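Local atomic coordinates of plasmid Partition par B protein (Enterobacteria phage P1, PDB entry 1ZX4), a protein that controls partitioning of the P1 plasmid by recognising and binding its cis-acting parS centromere DNA. Residues Ile10-Leu15 against Ala44-Ala50; Arg16-Met20 against Ile30-Leu36; Lys134-Leu140 against Arg151-Lys155. Residue numbers count along the deposited sequence, not the author numbering.

Contact 1: Ile10-Leu15 against Ala44-Ala50. With nucleotides of chain A.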
ATOM      1  N   ILE C  10      30.760  -8.013 -24.489  1.00128.78           N
ATOM      2  CA  ILE C  10      30.829  -9.434 -24.797  1.00121.82           C
ATOM      3  C   ILE C  10      29.381  -9.709 -25.232  1.00117.74           C
ATOM      4  O   ILE C  10      29.119 -10.367 -26.242  1.00116.66           O
ATOM      5  CB  ILE C  10      31.198 -10.258 -23.517  1.00119.90           C
ATOM      6  CG1 ILE C  10      31.506 -11.709 -23.882  1.00119.00           C
ATOM      7  CG2 ILE C  10      30.061 -10.223 -22.519  1.00118.55           C
ATOM      8  CD1 ILE C  10      32.805 -11.897 -24.634  1.00117.91           C
ATOM      9  N   ARG C  11      28.470  -9.093 -24.477  1.00112.17           N
ATOM     10  CA  ARG C  11      27.028  -9.151 -24.658  1.00105.67           C
ATOM     11  C   ARG C  11      26.542  -8.963 -26.096  1.00102.48           C
ATOM     12  O   ARG C  11      25.723  -9.738 -26.573  1.00104.29           O
ATOM     13  CB  ARG C  11      26.383  -8.089 -23.779  1.00104.78           C
ATOM     14  CG  ARG C  11      25.056  -8.481 -23.200  1.00103.38           C
ATOM     15  CD  ARG C  11      25.241  -8.994 -21.788  1.00101.17           C
ATOM     16  NE  ARG C  11      23.983  -9.412 -21.174  1.00 98.20           N
ATOM     17  CZ  ARG C  11      22.881  -8.670 -21.125  1.00 97.62           C
ATOM     18  NH1 ARG C  11      22.859  -7.451 -21.663  1.00 94.10           N
ATOM     19  NH2 ARG C  11      21.799  -9.146 -20.522  1.00 97.60           N
ATOM     20  N   GLU C  12      27.019  -7.932 -26.779  1.00 99.02           N
ATOM     21  CA  GLU C  12      26.599  -7.682 -28.158  1.00 97.48           C
ATOM     22  C   GLU C  12      27.152  -8.738 -29.095  1.00 95.14           C
ATOM     23  O   GLU C  12      26.633  -8.942 -30.191  1.00 92.31           O
ATOM     24  CB  GLU C  12      27.052  -6.299 -28.615  1.00101.24           C
ATOM     25  CG  GLU C  12      26.246  -5.175 -28.007  1.00105.08           C
ATOM     26  CD  GLU C  12      24.910  -4.996 -28.688  1.00106.30           C
ATOM     27  OE1 GLU C  12      23.957  -4.567 -28.000  1.00109.49           O
ATOM     28  OE2 GLU C  12      24.820  -5.267 -29.909  1.00102.54           O
ATOM     29  N   ILE C  13      28.226  -9.391 -28.665  1.00 93.52           N
ATOM     30  CA  ILE C  13      28.816 -10.458 -29.457  1.00 89.82           C
ATOM     31  C   ILE C  13      27.816 -11.566 -29.233  1.00 86.40           C
ATOM     32  O   ILE C  13      27.415 -12.255 -30.165  1.00 87.11           O
ATOM     33  CB  ILE C  13      30.169 -10.924 -28.904  1.00 91.01           C
ATOM     34  CG1 ILE C  13      31.067  -9.718 -28.612  1.00 93.39           C
ATOM     35  CG2 ILE C  13      30.826 -11.853 -29.905  1.00 85.90           C
ATOM     36  CD1 ILE C  13      32.363 -10.064 -27.896  1.00 96.52           C
ATOM     37  N   GLY C  14      27.421 -11.714 -27.970  1.00 81.64           N
ATOM     38  CA  GLY C  14      26.436 -12.705 -27.599  1.00 80.14           C
ATOM     39  C   GLY C  14      25.176 -12.509 -28.429  1.00 81.69           C
ATOM     40  O   GLY C  14      24.646 -13.465 -28.985  1.00 80.89           O
ATOM     41  N   LEU C  15      24.691 -11.273 -28.535  1.00 83.24           N
ATOM     42  CA  LEU C  15      23.488 -11.005 -29.319  1.00 83.42           C
ATOM     43  C   LEU C  15      23.621 -11.739 -30.625  1.00 81.96           C
ATOM     44  O   LEU C  15      22.731 -12.463 -31.019  1.00 82.47           O
ATOM     45  CB  LEU C  15      23.335  -9.506 -29.600  1.00 89.95           C
ATOM     46  CG  LEU C  15      22.166  -8.934 -30.443  1.00 95.01           C
ATOM     47  CD1 LEU C  15      22.233  -9.393 -31.907  1.00 95.59           C
ATOM     48  CD2 LEU C  15      20.849  -9.327 -29.812  1.00 93.48           C
ATOM     49  N   ALA C  44      30.736 -15.575 -24.373  1.00 54.16           N
ATOM     50  CA  ALA C  44      29.924 -14.531 -24.985  1.00 55.38           C
ATOM     51  C   ALA C  44      28.405 -14.766 -24.834  1.00 62.70           C
ATOM     52  O   ALA C  44      27.645 -13.807 -24.633  1.00 62.77           O
ATOM     53  CB  ALA C  44      30.289 -14.388 -26.439  1.00 49.96           C
ATOM     54  N   LEU C  45      27.957 -16.027 -24.950  1.00 66.91           N
ATOM     55  CA  LEU C  45      26.533 -16.355 -24.789  1.00 63.60           C
ATOM     56  C   LEU C  45      26.259 -16.393 -23.288  1.00 66.51           C
ATOM     57  O   LEU C  45      25.288 -15.799 -22.792  1.00 69.26           O
ATOM     58  CB  LEU C  45      26.191 -17.705 -25.429  1.00 56.33           C
ATOM     59  CG  LEU C  45      26.417 -17.816 -26.940  1.00 56.48           C
ATOM     60  CD1 LEU C  45      26.486 -19.286 -27.268  1.00 58.49           C
ATOM     61  CD2 LEU C  45      25.332 -17.136 -27.769  1.00 49.76           C
ATOM     62  N   GLN C  46      27.139 -17.066 -22.553  1.00 68.26           N
ATOM     63  CA  GLN C  46      26.976 -17.144 -21.109  1.00 70.81           C
ATOM     64  C   GLN C  46      26.639 -15.754 -20.584  1.00 74.97           C
ATOM     65  O   GLN C  46      25.748 -15.608 -19.752  1.00 78.32           O
ATOM     66  CB  GLN C  46      28.249 -17.651 -20.457  1.00 65.67           C
ATOM     67  CG  GLN C  46      27.998 -18.341 -19.150  1.00 73.61           C
ATOM     68  CD  GLN C  46      29.110 -19.340 -18.823  1.00 83.36           C
ATOM     69  OE1 GLN C  46      29.581 -20.060 -19.708  1.00 83.76           O
ATOM     70  NE2 GLN C  46      29.523 -19.397 -17.551  1.00 84.45           N
ATOM     71  N   ALA C  47      27.338 -14.739 -21.093  1.00 76.75           N
ATOM     72  CA  ALA C  47      27.109 -13.356 -20.689  1.00 77.45           C
ATOM     73  C   ALA C  47      25.838 -12.801 -21.296  1.00 80.12           C
ATOM     74  O   ALA C  47      25.057 -12.160 -20.606  1.00 81.79           O
ATOM     75  CB  ALA C  47      28.274 -12.491 -21.102  1.00 81.56           C
ATOM     76  N   ALA C  48      25.636 -13.042 -22.590  1.00 82.23           N
ATOM     77  CA  ALA C  48      24.457 -12.541 -23.293  1.00 84.19           C
ATOM     78  C   ALA C  48      23.175 -13.121 -22.714  1.00 84.55           C
ATOM     79  O   ALA C  48      22.080 -12.832 -23.202  1.00 84.24           O
ATOM     80  CB  ALA C  48      24.555 -12.859 -24.789  1.00 85.55           C
ATOM     81  N   SER C  49      23.326 -13.931 -21.669  1.00 83.39           N
ATOM     82  CA  SER C  49      22.195 -14.559 -20.997  1.00 84.20           C
ATOM     83  C   SER C  49      21.890 -13.870 -19.678  1.00 85.27           C
ATOM     84  O   SER C  49      20.832 -14.072 -19.109  1.00 86.39           O
ATOM     85  CB  SER C  49      22.500 -16.015 -20.682  1.00 84.91           C
ATOM     86  OG  SER C  49      22.932 -16.130 -19.331  1.00 87.61           O
ATOM     87  N   ALA C  50      22.831 -13.081 -19.178  1.00 87.65           N
ATOM     88  CA  ALA C  50      22.652 -12.397 -17.906  1.00 86.00           C
ATOM     89  C   ALA C  50      21.327 -11.653 -17.851  1.00 85.22           C
ATOM     90  O   ALA C  50      20.959 -10.953 -18.789  1.00 84.80           O
ATOM     91  CB  ALA C  50      23.803 -11.445 -17.666  1.00 86.70           C
TER
ATOM     92  P    DT A   6      30.896 -23.418 -16.938  1.00 79.10           P
ATOM     93  OP1  DT A   6      30.003 -23.321 -15.755  1.00 67.89           O
ATOM     94  OP2  DT A   6      31.089 -22.240 -17.818  1.00 81.29           O
ATOM     95  O5'  DT A   6      32.297 -23.962 -16.437  1.00 73.46           O
ATOM     96  C5'  DT A   6      32.348 -25.235 -15.837  1.00 74.48           C
ATOM     97  C4'  DT A   6      33.775 -25.637 -15.584  1.00 74.60           C
ATOM     98  O4'  DT A   6      34.462 -25.775 -16.844  1.00 73.19           O
ATOM     99  C3'  DT A   6      34.594 -24.657 -14.754  1.00 71.39           C
ATOM    100  O3'  DT A   6      35.380 -25.429 -13.851  1.00 82.24           O
ATOM    101  C2'  DT A   6      35.449 -23.950 -15.790  1.00 68.85           C
ATOM    102  C1'  DT A   6      35.657 -25.014 -16.841  1.00 59.02           C
ATOM    103  N1   DT A   6      35.880 -24.549 -18.233  1.00 50.43           N
ATOM    104  C2   DT A   6      36.988 -25.039 -18.904  1.00 52.62           C
ATOM    105  O2   DT A   6      37.833 -25.749 -18.368  1.00 59.79           O
ATOM    106  N3   DT A   6      37.082 -24.660 -20.225  1.00 47.31           N
ATOM    107  C4   DT A   6      36.226 -23.825 -20.915  1.00 51.70           C
ATOM    108  O4   DT A   6      36.434 -23.562 -22.110  1.00 53.42           O
ATOM    109  C5   DT A   6      35.118 -23.308 -20.139  1.00 52.63           C
ATOM    110  C7   DT A   6      34.162 -22.367 -20.805  1.00 52.02           C
ATOM    111  C6   DT A   6      34.999 -23.693 -18.853  1.00 47.43           C
TER
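Helix segment 10-15 crosses the helical part of 44-50 almost at a right angle. The N-to-C directions differ by 97°, and the two axes come within 7.4 Å. Such a close approach depends on small residues. The nearest CA pairs are Arg11 with Ala48 at 4.5 Å and Gly14 with Leu45 at 4.6 Å. Gly14 sits at the crossing. Its CA lies 3.4 Å from Ala48 CB and also 3.4 Å from Ala44 O, the latter a CA-H...O contact. A CB on Gly14 would clash with both of these atoms. Ala44, Ala47 and Ala48 give the facing helix a low surface. Ile10 fits against it, with Ile10 CG2 3.2 Å from Ala47 CB and CG1 3.9 Å from Ala44 CB.

Segment 44-50 holds the end of the helix-turn-helix motif, whose second helix is 38-48. The contact therefore packs the last turn of that helix on helix 10-22. Gln46 of the same turn takes no part in the packing and instead reaches the parS DNA. Gln46 NE2 donates a hydrogen bond to phosphate oxygen OP2 of DT6 of chain A at 3.3 Å.

Arg11 has the most surface covered here. Its guanidinium meets two backbone carbonyls at its edge. Arg11 NE donates a hydrogen bond to Ala47 O at 3.0 Å, and Arg11 NH2 one to Ala50 O at 2.6 Å. One arginine so ties helix 10-22 to two carbonyls three residues apart. Tyr69 of helix 66-78 and Val55 of helix 52-55 pack against both Arg11 and Ala50.

Contact 2: Arg16-Met20 against Ile30-Leu36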
ATOM      1  N   ARG C  16      24.753 -11.543 -31.286  1.00 83.42           N
ATOM      2  CA  ARG C  16      25.019 -12.178 -32.571  1.00 85.26           C
ATOM      3  C   ARG C  16      25.056 -13.687 -32.412  1.00 87.14           C
ATOM      4  O   ARG C  16      24.301 -14.412 -33.063  1.00 88.29           O
ATOM      5  CB  ARG C  16      26.360 -11.694 -33.122  1.00 84.27           C
ATOM      6  CG  ARG C  16      26.651 -12.061 -34.572  1.00 81.23           C
ATOM      7  CD  ARG C  16      27.919 -11.352 -35.022  1.00 83.19           C
ATOM      8  NE  ARG C  16      28.244 -11.540 -36.431  1.00 85.97           N
ATOM      9  CZ  ARG C  16      29.210 -10.872 -37.057  1.00 89.49           C
ATOM     10  NH1 ARG C  16      29.933  -9.976 -36.396  1.00 94.58           N
ATOM     11  NH2 ARG C  16      29.461 -11.097 -38.336  1.00 89.52           N
ATOM     12  N   LEU C  17      25.940 -14.155 -31.536  1.00 86.95           N
ATOM     13  CA  LEU C  17      26.079 -15.581 -31.302  1.00 84.99           C
ATOM     14  C   LEU C  17      24.728 -16.258 -31.089  1.00 84.53           C
ATOM     15  O   LEU C  17      24.564 -17.416 -31.427  1.00 93.87           O
ATOM     16  CB  LEU C  17      27.023 -15.843 -30.120  1.00 81.53           C
ATOM     17  CG  LEU C  17      28.382 -15.125 -30.234  1.00 79.01           C
ATOM     18  CD1 LEU C  17      29.380 -15.726 -29.263  1.00 74.82           C
ATOM     19  CD2 LEU C  17      28.912 -15.247 -31.640  1.00 73.96           C
HETATM   20  N   MSE C  18      23.741 -15.566 -30.552  1.00 79.61           N
HETATM   21  CA  MSE C  18      22.455 -16.220 -30.396  1.00 77.41           C
HETATM   22  C   MSE C  18      21.699 -16.202 -31.701  1.00 78.55           C
HETATM   23  O   MSE C  18      21.073 -17.177 -32.084  1.00 83.54           O
HETATM   24  CB  MSE C  18      21.629 -15.528 -29.349  1.00 73.34           C
HETATM   25  CG  MSE C  18      22.151 -15.799 -28.007  1.00 82.82           C
HETATM   26 SE   MSE C  18      20.783 -16.684 -27.122  1.00 99.59          SE
HETATM   27  CE  MSE C  18      21.262 -18.497 -27.506  1.00 97.58           C
ATOM     28  N   ARG C  19      21.764 -15.079 -32.389  1.00 78.74           N
ATOM     29  CA  ARG C  19      21.065 -14.935 -33.648  1.00 80.10           C
ATOM     30  C   ARG C  19      21.381 -16.153 -34.518  1.00 82.68           C
ATOM     31  O   ARG C  19      20.498 -16.727 -35.155  1.00 83.16           O
ATOM     32  CB  ARG C  19      21.512 -13.644 -34.327  1.00 77.95           C
ATOM     33  CG  ARG C  19      20.574 -13.144 -35.372  1.00 79.01           C
ATOM     34  CD  ARG C  19      21.315 -12.173 -36.220  1.00 84.17           C
ATOM     35  NE  ARG C  19      21.731 -11.021 -35.434  1.00 87.55           N
ATOM     36  CZ  ARG C  19      22.703 -10.194 -35.795  1.00 90.56           C
ATOM     37  NH1 ARG C  19      23.378 -10.393 -36.922  1.00 91.75           N
ATOM     38  NH2 ARG C  19      22.973  -9.141 -35.050  1.00 92.33           N
HETATM   39  N   MSE C  20      22.646 -16.553 -34.526  1.00 86.43           N
HETATM   40  CA  MSE C  20      23.074 -17.712 -35.297  1.00 87.48           C
HETATM   41  C   MSE C  20      22.607 -18.943 -34.545  1.00 86.04           C
HETATM   42  O   MSE C  20      21.935 -19.817 -35.103  1.00 85.21           O
HETATM   43  CB  MSE C  20      24.589 -17.712 -35.424  1.00 90.29           C
HETATM   44  CG  MSE C  20      25.107 -16.398 -35.943  1.00 95.63           C
HETATM   45 SE   MSE C  20      27.004 -16.372 -36.055  1.00110.04          SE
HETATM   46  CE  MSE C  20      27.198 -15.985 -37.946  1.00 99.66           C
ATOM     47  N   ILE C  30      29.671 -21.971 -34.824  1.00108.40           N
ATOM     48  CA  ILE C  30      29.761 -20.520 -34.816  1.00106.07           C
ATOM     49  C   ILE C  30      31.228 -20.150 -34.666  1.00105.41           C
ATOM     50  O   ILE C  30      31.772 -19.397 -35.477  1.00104.70           O
ATOM     51  CB  ILE C  30      28.939 -19.913 -33.667  1.00103.43           C
ATOM     52  CG1 ILE C  30      27.489 -20.371 -33.795  1.00102.54           C
ATOM     53  CG2 ILE C  30      28.982 -18.395 -33.734  1.00102.20           C
ATOM     54  CD1 ILE C  30      26.600 -19.957 -32.657  1.00101.50           C
ATOM     55  N   ALA C  31      31.871 -20.705 -33.642  1.00104.19           N
ATOM     56  CA  ALA C  31      33.282 -20.439 -33.407  1.00103.94           C
ATOM     57  C   ALA C  31      33.982 -20.459 -34.755  1.00104.52           C
ATOM     58  O   ALA C  31      34.813 -19.602 -35.051  1.00105.12           O
ATOM     59  CB  ALA C  31      33.874 -21.500 -32.494  1.00102.44           C
ATOM     60  N   ALA C  32      33.624 -21.438 -35.578  1.00105.30           N
ATOM     61  CA  ALA C  32      34.217 -21.566 -36.900  1.00105.14           C
ATOM     62  C   ALA C  32      33.798 -20.418 -37.793  1.00106.23           C
ATOM     63  O   ALA C  32      34.627 -19.620 -38.213  1.00107.79           O
ATOM     64  CB  ALA C  32      33.804 -22.866 -37.533  1.00103.81           C
ATOM     65  N   LYS C  33      32.505 -20.329 -38.068  1.00105.88           N
ATOM     66  CA  LYS C  33      31.985 -19.293 -38.943  1.00105.15           C
ATOM     67  C   LYS C  33      32.423 -17.869 -38.589  1.00104.50           C
ATOM     68  O   LYS C  33      32.445 -16.988 -39.453  1.00105.41           O
ATOM     69  CB  LYS C  33      30.456 -19.381 -38.988  1.00107.39           C
ATOM     70  CG  LYS C  33      29.828 -18.606 -40.141  1.00110.95           C
ATOM     71  CD  LYS C  33      28.533 -19.253 -40.636  1.00113.28           C
ATOM     72  CE  LYS C  33      28.100 -18.670 -41.994  1.00115.84           C
ATOM     73  NZ  LYS C  33      27.074 -19.504 -42.708  1.00113.77           N
ATOM     74  N   GLU C  34      32.788 -17.636 -37.333  1.00102.79           N
ATOM     75  CA  GLU C  34      33.193 -16.292 -36.925  1.00101.47           C
ATOM     76  C   GLU C  34      34.686 -16.123 -36.666  1.00 98.34           C
ATOM     77  O   GLU C  34      35.248 -15.063 -36.920  1.00100.79           O
ATOM     78  CB  GLU C  34      32.404 -15.863 -35.678  1.00103.12           C
ATOM     79  CG  GLU C  34      30.907 -15.698 -35.914  1.00106.17           C
ATOM     80  CD  GLU C  34      30.604 -14.656 -36.977  1.00109.66           C
ATOM     81  OE1 GLU C  34      30.962 -13.476 -36.763  1.00112.76           O
ATOM     82  OE2 GLU C  34      30.014 -15.013 -38.025  1.00109.35           O
ATOM     83  N   GLY C  35      35.333 -17.167 -36.174  1.00 93.94           N
ATOM     84  CA  GLY C  35      36.743 -17.055 -35.866  1.00 89.37           C
ATOM     85  C   GLY C  35      36.921 -16.806 -34.376  1.00 87.03           C
ATOM     86  O   GLY C  35      37.785 -16.059 -33.944  1.00 90.11           O
ATOM     87  N   LEU C  36      36.085 -17.437 -33.570  1.00 84.63           N
ATOM     88  CA  LEU C  36      36.174 -17.273 -32.139  1.00 81.48           C
ATOM     89  C   LEU C  36      36.479 -18.619 -31.547  1.00 83.05           C
ATOM     90  O   LEU C  36      36.193 -19.660 -32.137  1.00 83.81           O
ATOM     91  CB  LEU C  36      34.849 -16.775 -31.585  1.00 80.70           C
ATOM     92  CG  LEU C  36      34.416 -15.414 -32.126  1.00 80.56           C
ATOM     93  CD1 LEU C  36      32.979 -15.143 -31.725  1.00 74.21           C
ATOM     94  CD2 LEU C  36      35.372 -14.325 -31.608  1.00 80.99           C
TER
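Met20, Ile30 and Glu34 have the most surface covered in this contact. Met20 is modelled as selenomethionine. Met20 SE lies 3.7 Å from Ile30 CG2, and Met20 CE reaches Glu34 OE2 at 3.0 Å. Ile30 also meets Leu17, with Ile30 CG2 3.8 Å from Leu17 CD2. Leu36 CD1 adds to this apolar patch at 4.1 Å from Leu17 CD2. Beside the patch, Glu34 OE1 forms a salt bridge with Arg16 NH2 at 3.2 Å. The oxygen lies over the guanidinium face, so only the charges attract.

The axes stay 11.1 Å apart at 122°, a gap spanned by side chains. Gly35, with positive phi, ends its helix in a Schellman motif, with Leu36 N hydrogen-bonded to Ala31 O. The turn of the helix-turn-helix motif starts here, between helix 27-35 and helix 38-48. Helix 27-35 here rests on helix 10-22. Met25, in the connecting loop, touches Met20 and Ile30, while Val41, Ala44 and Leu45 of helix 38-48 pack on Leu17.

Contact 3: Lys134-Leu140 against Arg151-Lys155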
ATOM      1  N   LYS C 134       9.143 -16.632   5.332  1.00123.63           N
ATOM      2  CA  LYS C 134       8.940 -15.611   6.356  1.00119.01           C
ATOM      3  C   LYS C 134       8.474 -14.361   5.602  1.00114.87           C
ATOM      4  O   LYS C 134       8.883 -14.124   4.461  1.00115.01           O
ATOM      5  CB  LYS C 134      10.255 -15.322   7.099  1.00120.90           C
ATOM      6  CG  LYS C 134      10.837 -16.511   7.859  1.00123.30           C
ATOM      7  CD  LYS C 134       9.956 -16.901   9.049  1.00125.83           C
ATOM      8  CE  LYS C 134      10.529 -18.094   9.822  1.00125.68           C
ATOM      9  NZ  LYS C 134       9.668 -18.511  10.970  1.00125.13           N
ATOM     10  N   SER C 135       7.609 -13.570   6.223  1.00107.52           N
ATOM     11  CA  SER C 135       7.111 -12.377   5.565  1.00 99.73           C
ATOM     12  C   SER C 135       8.258 -11.462   5.215  1.00 93.49           C
ATOM     13  O   SER C 135       9.099 -11.178   6.060  1.00 91.94           O
ATOM     14  CB  SER C 135       6.144 -11.639   6.469  1.00102.96           C
ATOM     15  OG  SER C 135       5.653 -10.488   5.811  1.00106.06           O
ATOM     16  N   VAL C 136       8.283 -11.000   3.970  1.00 87.08           N
ATOM     17  CA  VAL C 136       9.344 -10.121   3.510  1.00 83.35           C
ATOM     18  C   VAL C 136       8.764  -8.792   3.144  1.00 85.03           C
ATOM     19  O   VAL C 136       7.829  -8.736   2.347  1.00 86.35           O
ATOM     20  CB  VAL C 136      10.026 -10.646   2.255  1.00 80.92           C
ATOM     21  CG1 VAL C 136      11.257  -9.803   1.950  1.00 77.46           C
ATOM     22  CG2 VAL C 136      10.381 -12.104   2.428  1.00 82.14           C
ATOM     23  N   VAL C 137       9.328  -7.723   3.703  1.00 86.68           N
ATOM     24  CA  VAL C 137       8.849  -6.373   3.422  1.00 89.68           C
ATOM     25  C   VAL C 137       9.917  -5.496   2.813  1.00 91.64           C
ATOM     26  O   VAL C 137      11.083  -5.599   3.156  1.00 94.22           O
ATOM     27  CB  VAL C 137       8.362  -5.667   4.680  1.00 86.37           C
ATOM     28  CG1 VAL C 137       7.201  -6.413   5.285  1.00 86.59           C
ATOM     29  CG2 VAL C 137       9.487  -5.569   5.656  1.00 90.32           C
ATOM     30  N   THR C 138       9.492  -4.627   1.911  1.00 94.91           N
ATOM     31  CA  THR C 138      10.374  -3.699   1.228  1.00 94.53           C
ATOM     32  C   THR C 138       9.671  -2.362   1.353  1.00 94.14           C
ATOM     33  O   THR C 138       8.490  -2.239   1.021  1.00 89.61           O
ATOM     34  CB  THR C 138      10.483  -4.045  -0.239  1.00 96.15           C
ATOM     35  OG1 THR C 138       9.196  -3.890  -0.846  1.00100.30           O
ATOM     36  CG2 THR C 138      10.912  -5.476  -0.404  1.00 96.13           C
ATOM     37  N   GLU C 139      10.389  -1.365   1.853  1.00 96.20           N
ATOM     38  CA  GLU C 139       9.798  -0.054   2.034  1.00 97.30           C
ATOM     39  C   GLU C 139       9.762   0.654   0.686  1.00 93.94           C
ATOM     40  O   GLU C 139      10.805   0.946   0.121  1.00 93.88           O
ATOM     41  CB  GLU C 139      10.585   0.747   3.096  1.00 99.98           C
ATOM     42  CG  GLU C 139       9.683   1.253   4.255  1.00107.27           C
ATOM     43  CD  GLU C 139      10.438   1.926   5.406  1.00112.53           C
ATOM     44  OE1 GLU C 139      11.187   1.215   6.106  1.00114.22           O
ATOM     45  OE2 GLU C 139      10.283   3.158   5.616  1.00111.47           O
ATOM     46  N   LEU C 140       8.553   0.891   0.179  1.00 90.42           N
ATOM     47  CA  LEU C 140       8.332   1.550  -1.100  1.00 88.42           C
ATOM     48  C   LEU C 140       8.943   2.939  -1.193  1.00 91.71           C
ATOM     49  O   LEU C 140       9.479   3.308  -2.230  1.00 94.37           O
ATOM     50  CB  LEU C 140       6.839   1.636  -1.393  1.00 86.28           C
ATOM     51  CG  LEU C 140       6.162   0.383  -1.958  1.00 85.09           C
ATOM     52  CD1 LEU C 140       6.547  -0.805  -1.139  1.00 90.47           C
ATOM     53  CD2 LEU C 140       4.649   0.534  -1.949  1.00 86.77           C
ATOM     54  N   ARG C 151       5.179   0.826   2.304  1.00 68.82           N
ATOM     55  CA  ARG C 151       5.897  -0.420   2.093  1.00 66.06           C
ATOM     56  C   ARG C 151       4.995  -1.560   1.654  1.00 68.17           C
ATOM     57  O   ARG C 151       3.758  -1.477   1.736  1.00 66.73           O
ATOM     58  CB  ARG C 151       6.666  -0.807   3.340  1.00 61.90           C
ATOM     59  CG  ARG C 151       5.844  -0.789   4.610  1.00 57.74           C
ATOM     60  CD  ARG C 151       6.774  -0.828   5.820  1.00 61.86           C
ATOM     61  NE  ARG C 151       6.147  -0.457   7.094  1.00 61.58           N
ATOM     62  CZ  ARG C 151       5.097  -1.078   7.623  1.00 61.16           C
ATOM     63  NH1 ARG C 151       4.525  -2.108   7.005  1.00 51.66           N
ATOM     64  NH2 ARG C 151       4.634  -0.672   8.792  1.00 64.78           N
ATOM     65  N   LYS C 152       5.649  -2.615   1.175  1.00 68.79           N
ATOM     66  CA  LYS C 152       4.963  -3.783   0.675  1.00 68.82           C
ATOM     67  C   LYS C 152       5.513  -4.925   1.471  1.00 71.06           C
ATOM     68  O   LYS C 152       6.679  -4.897   1.909  1.00 72.19           O
ATOM     69  CB  LYS C 152       5.221  -3.958  -0.827  1.00 65.64           C
ATOM     70  CG  LYS C 152       4.598  -5.210  -1.370  1.00 68.23           C
ATOM     71  CD  LYS C 152       5.173  -5.488  -2.749  1.00 74.31           C
ATOM     72  CE  LYS C 152       4.739  -6.832  -3.345  1.00 71.35           C
ATOM     73  NZ  LYS C 152       5.528  -7.264  -4.546  1.00 77.74           N
ATOM     74  N   ARG C 153       4.647  -5.897   1.714  1.00 71.59           N
ATOM     75  CA  ARG C 153       4.979  -7.066   2.480  1.00 72.74           C
ATOM     76  C   ARG C 153       4.444  -8.292   1.800  1.00 79.01           C
ATOM     77  O   ARG C 153       3.235  -8.454   1.707  1.00 83.56           O
ATOM     78  CB  ARG C 153       4.405  -6.921   3.876  1.00 71.63           C
ATOM     79  CG  ARG C 153       3.803  -8.184   4.534  1.00 74.05           C
ATOM     80  CD  ARG C 153       3.365  -7.779   5.914  1.00 79.11           C
ATOM     81  NE  ARG C 153       4.488  -7.233   6.684  1.00 78.56           N
ATOM     82  CZ  ARG C 153       4.341  -6.449   7.743  1.00 80.78           C
ATOM     83  NH1 ARG C 153       3.117  -6.119   8.135  1.00 86.19           N
ATOM     84  NH2 ARG C 153       5.396  -6.030   8.437  1.00 82.09           N
ATOM     85  N   VAL C 154       5.346  -9.158   1.321  1.00 83.69           N
ATOM     86  CA  VAL C 154       4.963 -10.412   0.667  1.00 82.89           C
ATOM     87  C   VAL C 154       5.417 -11.514   1.598  1.00 81.74           C
ATOM     88  O   VAL C 154       6.594 -11.628   1.903  1.00 80.86           O
ATOM     89  CB  VAL C 154       5.661 -10.618  -0.689  1.00 83.45           C
ATOM     90  CG1 VAL C 154       5.153 -11.877  -1.352  1.00 85.48           C
ATOM     91  CG2 VAL C 154       5.417  -9.436  -1.589  1.00 84.99           C
ATOM     92  N   LYS C 155       4.460 -12.301   2.057  1.00 85.04           N
ATOM     93  CA  LYS C 155       4.721 -13.408   2.969  1.00 91.83           C
ATOM     94  C   LYS C 155       3.988 -14.569   2.352  1.00 93.05           C
ATOM     95  O   LYS C 155       2.917 -14.972   2.805  1.00 94.15           O
ATOM     96  CB  LYS C 155       4.171 -13.119   4.368  1.00 97.62           C
ATOM     97  CG  LYS C 155       2.685 -12.715   4.389  1.00104.86           C
ATOM     98  CD  LYS C 155       2.140 -12.400   5.800  1.00108.69           C
ATOM     99  CE  LYS C 155       0.625 -12.030   5.809  1.00107.31           C
ATOM    100  NZ  LYS C 155       0.035 -11.895   7.197  1.00105.34           N
TER
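Val137 lies beside the Arg153 side chain, with Val137 CG1 3.2 Å from Arg153 NE. These two residues form a non-hydrogen-bonded antiparallel pair, with their CA atoms 4.0 Å apart. Ser135 meets the same arginine, with Ser135 OG 3.2 Å from Arg153 CG. Further along this face, Glu139 CG packs on Arg151 CB at 3.8 Å. The guanidinium groups of Arg151 and Arg153 both form salt bridges with Glu162 of strand 158-164.

Backbone hydrogen bonds join the two strands, which run antiparallel at 165°. Val136 and Val154 form one hydrogen-bonded pair. Val136 N to Val154 O and Val154 N to Val136 O are both 2.7 Å. Thr138 and Lys152 form the next such pair. Here Thr138 N to Lys152 O is 2.8 Å and Lys152 N to Thr138 O is 2.9 Å. The two strands form a beta hairpin in the C-terminal part of the protein.

The opposite face carries Val136, Thr138, Lys152 and Val154. Leu140, where the chain turns a corner, covers Lys152, with Leu140 CD1 3.4 Å from Lys152 CB. The hairpin takes part in the dimer interface: Lys152 NZ forms a salt bridge with Asp175 of the second subunit, Leu140 packs on Leu182 of that subunit, and Lys152 and Val154 pack on its Gln171. Within the chain, strand 149-154 is the middle of a three-stranded antiparallel sheet. Strand 136-141 flanks it on one edge and strand 158-164 on the other, while Lys129 of helix 128-131 touches Val136.

Contacts 1 and 2 share helix 10-22 and meet directly, with Leu17 packed against Ala44 and Leu45. Contact 2 is nested within the chain loop closed by contact 1. Together they pack both helices of the DNA-binding motif on helix 10-22. Both are partly buried. Contact 1 is tight and alanine-rich, with added arginine-to-carbonyl hydrogen bonds. Contact 2 spans a wider gap with long side chains, and its one polar link is a charge pair. Contact 3 comes later in the chain and lies on the opposite side of its centre, about 33 Å from contact 1 between centres. It is a surface contact held by backbone hydrogen bonds between strands. One face of it meets the second subunit.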